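Local coordinates for lectin (Pleurotus ostreatus, PDB 6T0Q), which binds calcium ions and probably recognises galactose-type sugars through domains resembling carbohydrate-binding modules, at residues Asn48-Arg53 with Leu119-Pro124; Ile36-Asn41 with Trp149-Ala154; Thr52-Lys57 with Ala154-Asn159. All blocks are in the same frame, centred on the assembly; numbering follows the deposited sequence.

How the contacts relate
All three contacts lie in the N-terminal half of the chain, around strand 51-60. Contact 1 ties the residues leading into this strand to the loop after strand 109-118. Contact 3 sets the same strand against the loop 154-159, and it shares T52 and R53 with contact 1. Contact 2 brings the end of strand 34-37 to strand 150-151, the neighbour of 51-60 in one antiparallel sheet, and it shares A154 with contact 3. The centres of contacts 1 and 2 are about 12 Å apart. R53, shared by contacts 1 and 3, forms a salt bridge with E40 of contact 2. The contacts hold loops and strand 34-37 against the side of the sheet where 51-60 and 150-151 lie, with a calcium site beside contact 1.

Contact 1: Asn48-Arg53 with Leu119-Pro124; sequences NIISTR and LVANSP. With CA (calcium ion), chain F.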
# COMPACT_ATOMS: atom_id res chain seq x y z
N ASN A 48 1.72 -52.39 0.98
CA ASN A 48 0.51 -51.70 1.43
C ASN A 48 -0.52 -51.64 0.31
O ASN A 48 -0.18 -51.65 -0.88
CB ASN A 48 0.82 -50.29 1.93
CG ASN A 48 1.37 -50.29 3.34
OD1 ASN A 48 0.62 -50.22 4.31
ND2 ASN A 48 2.69 -50.43 3.46
N ILE A 49 -1.78 -51.52 0.71
CA ILE A 49 -2.87 -51.46 -0.26
C ILE A 49 -2.99 -50.04 -0.83
O ILE A 49 -2.57 -49.06 -0.22
CB ILE A 49 -4.21 -51.90 0.37
CG1 ILE A 49 -4.59 -50.93 1.50
CG2 ILE A 49 -4.12 -53.35 0.85
CD1 ILE A 49 -6.03 -51.09 2.01
N ILE A 50 -3.60 -49.95 -2.02
CA ILE A 50 -3.97 -48.66 -2.57
C ILE A 50 -4.94 -47.99 -1.61
O ILE A 50 -5.96 -48.58 -1.23
CB ILE A 50 -4.57 -48.82 -3.97
CG1 ILE A 50 -3.49 -49.32 -4.95
CG2 ILE A 50 -5.17 -47.52 -4.46
CD1 ILE A 50 -4.05 -49.68 -6.35
N SER A 51 -4.63 -46.76 -1.21
CA SER A 51 -5.38 -46.12 -0.14
C SER A 51 -4.90 -44.69 0.04
O SER A 51 -3.78 -44.33 -0.35
CB SER A 51 -5.22 -46.89 1.18
OG SER A 51 -3.85 -47.10 1.47
N THR A 52 -5.77 -43.88 0.64
CA THR A 52 -5.45 -42.53 1.09
C THR A 52 -5.63 -42.48 2.60
O THR A 52 -6.60 -43.04 3.13
CB THR A 52 -6.36 -41.50 0.40
OG1 THR A 52 -6.21 -41.63 -1.02
CG2 THR A 52 -5.99 -40.07 0.82
N ARG A 53 -4.69 -41.84 3.30
CA ARG A 53 -4.71 -41.87 4.76
C ARG A 53 -4.38 -40.50 5.34
O ARG A 53 -3.54 -39.78 4.79
CB ARG A 53 -3.69 -42.91 5.28
CG ARG A 53 -4.03 -44.36 4.89
CD ARG A 53 -5.33 -44.79 5.58
NE ARG A 53 -5.66 -46.20 5.38
CZ ARG A 53 -6.65 -46.64 4.60
NH1 ARG A 53 -7.40 -45.77 3.93
NH2 ARG A 53 -6.89 -47.94 4.50
N LEU A 119 -0.55 -45.17 -4.35
CA LEU A 119 -1.18 -45.37 -5.65
C LEU A 119 -0.97 -46.76 -6.22
O LEU A 119 -1.66 -47.12 -7.18
CB LEU A 119 -0.64 -44.33 -6.65
CG LEU A 119 -1.01 -42.89 -6.32
CD1 LEU A 119 -0.30 -41.92 -7.26
CD2 LEU A 119 -2.51 -42.72 -6.40
N VAL A 120 -0.04 -47.54 -5.68
CA VAL A 120 0.40 -48.77 -6.32
C VAL A 120 0.18 -49.92 -5.35
O VAL A 120 0.68 -49.87 -4.21
CB VAL A 120 1.88 -48.68 -6.75
CG1 VAL A 120 2.35 -50.01 -7.32
CG2 VAL A 120 2.06 -47.54 -7.78
N ALA A 121 -0.56 -50.93 -5.78
CA ALA A 121 -0.87 -52.06 -4.91
C ALA A 121 0.41 -52.82 -4.56
O ALA A 121 1.35 -52.89 -5.35
CB ALA A 121 -1.88 -53.00 -5.58
N ASN A 122 0.43 -53.39 -3.35
CA ASN A 122 1.53 -54.21 -2.86
C ASN A 122 2.84 -53.44 -2.76
O ASN A 122 3.91 -54.05 -2.79
CB ASN A 122 1.75 -55.46 -3.72
CG ASN A 122 0.48 -56.29 -3.89
OD1 ASN A 122 -0.23 -56.55 -2.93
ND2 ASN A 122 0.20 -56.68 -5.13
N SER A 123 2.79 -52.12 -2.63
CA SER A 123 4.00 -51.30 -2.62
C SER A 123 4.13 -50.58 -1.28
O SER A 123 3.15 -50.47 -0.54
CB SER A 123 3.98 -50.28 -3.77
OG SER A 123 3.12 -49.19 -3.48
N PRO A 124 5.32 -50.10 -0.93
CA PRO A 124 5.46 -49.37 0.33
C PRO A 124 4.71 -48.05 0.28
O PRO A 124 4.38 -47.53 -0.79
CB PRO A 124 6.98 -49.15 0.47
CG PRO A 124 7.54 -49.35 -0.90
CD PRO A 124 6.61 -50.27 -1.64
CA CA F . 3.61 -46.74 -3.05
O HOH W 1 4.57 -46.80 -5.60
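N48 and S123 pair through their backbones. N48 N donates to S123 O at 2.8 Å. The return bond, from S123 N to N48 O, is weak at 3.5 Å. N122 and S123 both face N48, which makes a G1 beta bulge in this single antiparallel bridge. N48 CB also touches S123 O.

I50 supplies the van der Waals packing. Its CG1 lies beside the backbone N (chi1 -67°) and comes within 3.4 Å of A121 N. CD1 reaches on to L119 O at 3.6 Å and to A121 CB at 4.0 Å. The branch thus lies against the backbone of the type II turn from V120 to S123.

Inside the loop, S123 OG donates to V120 O at 2.6 Å. S51 OG, at the start of strand 51-60, donates back to I49 O, and R53 NH1 donates to T52 O at 3.0 Å.

Metal bonds fix the far side of the loop. S123 OG and P124 O each bind the calcium ion at 2.5 Å, and a water is a further ligand. D77, D78 and N118 complete this site. The arrangement is a type II turn closed by a G1 beta bulge, and it carries two of the protein ligands of the lectin's calcium site.

Contact 2: Ile36-Asn41 with Trp149-Ala154; sequences IWTGEN and WKTLRA
I36 touches W149, the T38 methyl touches T151 and L152, and E40 packs against R153. T38 opens an ST turn, in which its OG1 accepts from E40 N at 3.1 Å. The two segments run in roughly the same direction, 23° apart. They join the two-stranded sheet of 34-37 and 174-178 to the short, weakly bonded outermost strand at about 150-151 of a five-stranded antiparallel sheet. No hydrogen bond links them directly.

In the first shell, I36 CD1 touches W149 CB at 3.9 Å, and the two side chains cross at about a right angle. T38 CG2 touches two oxygens. It is 3.4 Å from L152 O and 3.6 Å from T151 OG1. E40 and R153 slide past each other in opposite directions, with E40 CG 3.9 Å from R153 CG. The R153 chain is extended from CG to NE, and one face of its guanidinium lies over G39 C and E40 CA. The charged ends of E40 and R153 are not in contact.

The next shell fixes these groups. The hydroxyl of the ST turn, T38 OG1, also donates to the anti lone pair of E40 OE1 at 2.6 Å. E40 OE2 makes a salt bridge to R53, so the carboxylate is held from both oxygens. T151 OG1 bonds to P54 O on the neighbouring strand, and W149 NE1 bonds to V144 O. One water lies in the plane of the R153 guanidinium, at its edge. It accepts from R153 NH2 and donates to G39 O at 2.8 Å.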
# COMPACT_ATOMS: atom_id res chain seq x y z
N ILE A 36 6.31 -41.93 7.91
CA ILE A 36 5.20 -42.49 8.68
C ILE A 36 4.11 -43.00 7.74
O ILE A 36 3.93 -42.51 6.62
CB ILE A 36 4.60 -41.50 9.69
CG1 ILE A 36 4.06 -40.25 8.99
CG2 ILE A 36 5.63 -41.16 10.77
CD1 ILE A 36 3.42 -39.24 9.96
N TRP A 37 3.39 -44.00 8.23
CA TRP A 37 2.16 -44.47 7.61
C TRP A 37 1.28 -44.98 8.75
O TRP A 37 1.45 -44.57 9.91
CB TRP A 37 2.49 -45.51 6.51
CG TRP A 37 1.34 -45.76 5.58
CD1 TRP A 37 0.57 -46.89 5.51
CD2 TRP A 37 0.80 -44.84 4.62
NE1 TRP A 37 -0.40 -46.74 4.54
CE2 TRP A 37 -0.28 -45.49 3.99
CE3 TRP A 37 1.13 -43.53 4.22
CZ2 TRP A 37 -1.04 -44.88 2.97
CZ3 TRP A 37 0.38 -42.93 3.21
CH2 TRP A 37 -0.69 -43.60 2.60
N THR A 38 0.34 -45.88 8.44
CA THR A 38 -0.65 -46.32 9.41
C THR A 38 -0.23 -47.55 10.20
O THR A 38 -0.75 -47.77 11.30
CB THR A 38 -1.97 -46.66 8.71
OG1 THR A 38 -1.75 -47.70 7.75
CG2 THR A 38 -2.58 -45.43 8.04
N GLY A 39 0.64 -48.39 9.66
CA GLY A 39 0.90 -49.66 10.30
C GLY A 39 -0.10 -50.74 9.95
O GLY A 39 -0.07 -51.81 10.56
N GLU A 40 -0.99 -50.49 8.98
CA GLU A 40 -1.87 -51.55 8.49
C GLU A 40 -1.07 -52.77 8.06
O GLU A 40 -1.52 -53.91 8.25
CB GLU A 40 -2.74 -51.01 7.35
CG GLU A 40 -3.88 -50.14 7.89
CD GLU A 40 -4.51 -49.27 6.82
OE1 GLU A 40 -3.89 -48.26 6.43
OE2 GLU A 40 -5.63 -49.60 6.37
N ASN A 41 0.13 -52.57 7.51
CA ASN A 41 1.10 -53.65 7.44
C ASN A 41 2.10 -53.43 8.56
O ASN A 41 2.80 -52.40 8.56
CB ASN A 41 1.82 -53.67 6.09
CG ASN A 41 2.70 -54.91 5.91
OD1 ASN A 41 3.12 -55.54 6.89
ND2 ASN A 41 2.98 -55.28 4.67
N TRP A 149 2.57 -38.13 15.53
CA TRP A 149 1.47 -37.72 14.67
C TRP A 149 0.31 -38.71 14.82
O TRP A 149 0.51 -39.87 15.16
CB TRP A 149 1.94 -37.66 13.21
CG TRP A 149 2.83 -36.47 12.93
CD1 TRP A 149 3.95 -36.10 13.62
CD2 TRP A 149 2.65 -35.48 11.90
NE1 TRP A 149 4.49 -34.95 13.08
CE2 TRP A 149 3.71 -34.55 12.03
CE3 TRP A 149 1.69 -35.28 10.90
CZ2 TRP A 149 3.84 -33.45 11.18
CZ3 TRP A 149 1.82 -34.18 10.06
CH2 TRP A 149 2.89 -33.29 10.20
N LYS A 150 -0.91 -38.22 14.57
CA LYS A 150 -2.09 -39.06 14.59
C LYS A 150 -2.49 -39.45 13.17
O LYS A 150 -2.25 -38.70 12.22
CB LYS A 150 -3.26 -38.35 15.28
CG LYS A 150 -3.06 -38.12 16.79
CD LYS A 150 -2.60 -39.40 17.48
CE LYS A 150 -2.78 -39.33 19.02
NZ LYS A 150 -4.22 -39.26 19.44
N THR A 151 -3.10 -40.62 13.04
CA THR A 151 -3.57 -41.10 11.74
C THR A 151 -4.87 -41.87 11.94
O THR A 151 -5.40 -41.97 13.05
CB THR A 151 -2.50 -41.97 11.06
OG1 THR A 151 -2.91 -42.26 9.71
CG2 THR A 151 -2.31 -43.28 11.80
N LEU A 152 -5.40 -42.41 10.84
CA LEU A 152 -6.52 -43.34 10.89
C LEU A 152 -6.29 -44.46 9.89
O LEU A 152 -5.67 -44.25 8.84
CB LEU A 152 -7.86 -42.67 10.55
CG LEU A 152 -8.50 -41.64 11.48
CD1 LEU A 152 -9.76 -41.11 10.82
CD2 LEU A 152 -8.83 -42.25 12.83
N ARG A 153 -6.80 -45.65 10.20
CA ARG A 153 -6.78 -46.75 9.24
C ARG A 153 -7.99 -46.69 8.32
O ARG A 153 -8.73 -47.67 8.18
CB ARG A 153 -6.74 -48.09 9.97
CG ARG A 153 -5.54 -48.29 10.86
CD ARG A 153 -5.49 -49.72 11.39
NE ARG A 153 -4.28 -49.97 12.16
CZ ARG A 153 -3.64 -51.13 12.17
NH1 ARG A 153 -4.08 -52.14 11.44
NH2 ARG A 153 -2.55 -51.27 12.91
N ALA A 154 -8.20 -45.54 7.69
CA ALA A 154 -9.38 -45.30 6.87
C ALA A 154 -9.12 -44.04 6.06
O ALA A 154 -8.18 -43.28 6.34
CB ALA A 154 -10.64 -45.15 7.74
O HOH W 2 -1.52 -53.89 11.81

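Contact 3: Thr52-Lys57 with Ala154-Asn159; sequences TRPFRK and AAPPEN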
# COMPACT_ATOMS: atom_id res chain seq x y z
N THR A 52 -5.77 -43.88 0.64
CA THR A 52 -5.45 -42.53 1.09
C THR A 52 -5.63 -42.48 2.60
O THR A 52 -6.60 -43.04 3.13
CB THR A 52 -6.36 -41.50 0.40
OG1 THR A 52 -6.21 -41.63 -1.02
CG2 THR A 52 -5.99 -40.07 0.82
N ARG A 53 -4.69 -41.84 3.30
CA ARG A 53 -4.71 -41.87 4.76
C ARG A 53 -4.38 -40.50 5.34
O ARG A 53 -3.54 -39.78 4.79
CB ARG A 53 -3.69 -42.91 5.28
CG ARG A 53 -4.03 -44.36 4.89
CD ARG A 53 -5.33 -44.79 5.58
NE ARG A 53 -5.66 -46.20 5.38
CZ ARG A 53 -6.65 -46.64 4.60
NH1 ARG A 53 -7.40 -45.77 3.93
NH2 ARG A 53 -6.89 -47.94 4.50
N PRO A 54 -5.04 -40.11 6.44
CA PRO A 54 -4.76 -38.81 7.06
C PRO A 54 -3.67 -38.86 8.11
O PRO A 54 -3.48 -39.87 8.80
CB PRO A 54 -6.10 -38.46 7.73
CG PRO A 54 -6.60 -39.80 8.19
CD PRO A 54 -6.15 -40.81 7.11
N PHE A 55 -2.96 -37.74 8.24
CA PHE A 55 -1.93 -37.56 9.26
C PHE A 55 -2.03 -36.14 9.79
O PHE A 55 -2.15 -35.19 9.01
CB PHE A 55 -0.53 -37.83 8.67
CG PHE A 55 -0.40 -39.21 8.09
CD1 PHE A 55 -0.05 -40.28 8.89
CD2 PHE A 55 -0.71 -39.44 6.76
CE1 PHE A 55 0.02 -41.57 8.37
CE2 PHE A 55 -0.63 -40.72 6.21
CZ PHE A 55 -0.27 -41.80 7.03
N ARG A 56 -2.00 -35.99 11.12
CA ARG A 56 -2.24 -34.72 11.79
C ARG A 56 -1.29 -34.57 12.97
O ARG A 56 -1.01 -35.53 13.68
CB ARG A 56 -3.66 -34.62 12.37
CG ARG A 56 -4.73 -34.17 11.45
CD ARG A 56 -6.08 -34.26 12.18
NE ARG A 56 -6.10 -33.51 13.45
CZ ARG A 56 -6.90 -32.47 13.68
NH1 ARG A 56 -7.72 -32.04 12.72
NH2 ARG A 56 -6.88 -31.85 14.85
N LYS A 57 -0.88 -33.33 13.22
CA LYS A 57 -0.11 -33.02 14.42
C LYS A 57 -0.34 -31.56 14.79
O LYS A 57 -0.12 -30.67 13.96
CB LYS A 57 1.36 -33.31 14.17
CG LYS A 57 2.30 -32.74 15.18
CD LYS A 57 2.50 -33.65 16.36
CE LYS A 57 3.77 -33.22 17.08
NZ LYS A 57 3.93 -33.91 18.37
N ALA A 154 -8.20 -45.54 7.69
CA ALA A 154 -9.38 -45.30 6.87
C ALA A 154 -9.12 -44.04 6.06
O ALA A 154 -8.18 -43.28 6.34
CB ALA A 154 -10.64 -45.15 7.74
N ALA A 155 -9.94 -43.83 5.03
CA ALA A 155 -9.81 -42.63 4.22
C ALA A 155 -9.94 -41.39 5.10
O ALA A 155 -10.60 -41.42 6.14
CB ALA A 155 -10.87 -42.61 3.12
N PRO A 156 -9.31 -40.28 4.72
CA PRO A 156 -9.41 -39.06 5.53
C PRO A 156 -10.85 -38.62 5.68
O PRO A 156 -11.55 -38.43 4.67
CB PRO A 156 -8.60 -38.03 4.72
CG PRO A 156 -7.65 -38.87 3.91
CD PRO A 156 -8.43 -40.10 3.55
N PRO A 157 -11.34 -38.44 6.91
CA PRO A 157 -12.71 -37.95 7.09
C PRO A 157 -12.86 -36.57 6.49
O PRO A 157 -11.89 -35.85 6.26
CB PRO A 157 -12.89 -37.92 8.61
CG PRO A 157 -11.80 -38.76 9.16
CD PRO A 157 -10.66 -38.67 8.19
N GLU A 158 -14.12 -36.20 6.22
CA GLU A 158 -14.43 -34.85 5.81
C GLU A 158 -13.83 -33.86 6.80
O GLU A 158 -13.97 -34.02 8.01
CB GLU A 158 -15.94 -34.66 5.73
CG GLU A 158 -16.40 -34.02 4.44
CD GLU A 158 -16.02 -34.85 3.23
OE1 GLU A 158 -16.14 -36.09 3.30
OE2 GLU A 158 -15.59 -34.26 2.21
N ASN A 159 -13.13 -32.85 6.27
CA ASN A 159 -12.57 -31.77 7.09
C ASN A 159 -11.56 -32.29 8.12
O ASN A 159 -11.37 -31.68 9.17
CB ASN A 159 -13.68 -30.99 7.81
CG ASN A 159 -14.61 -30.28 6.85
OD1 ASN A 159 -14.24 -29.95 5.72
ND2 ASN A 159 -15.84 -30.04 7.29
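R53 and P54 pack against the loop from A154 to P157. No hydrogen bond crosses here. The bond from CA to CB of R53 points away from the loop, but the end of the side chain comes back. CG lies beside the backbone N, and a bend at chi2 (-66°) sets CD 3.3 Å from A154 O and 3.6 Å from A154 N. NE is next, 3.5 Å from A154 N. Both are donors, so this pair is plain packing. CZ lies near A154 N and CA, and A154 N sits above one face of the guanidinium, offset toward its rim. At the tip, NH1 meets A154 C at 3.2 Å, while NH2 turns to its salt bridge with E40.

The residues on either side of R53, T52 and P54, also pack on the loop. P54 CD approaches A154 O at 3.3 Å, and P54 CB meets P156 CB at 3.9 Å. T52 CG2 touches P156 CG and CD, the two side chains crossing at about a right angle. T52 O receives a CA-H...O contact from A155 CA at 3.4 Å.

The loop, which follows strand 150-151, crosses strand 51-60 at 62° where 52-54 meets 154-157. The backbone of R53 is bonded to G116 of strand 109-118, and its side chain also touches W37 of strand 34-37.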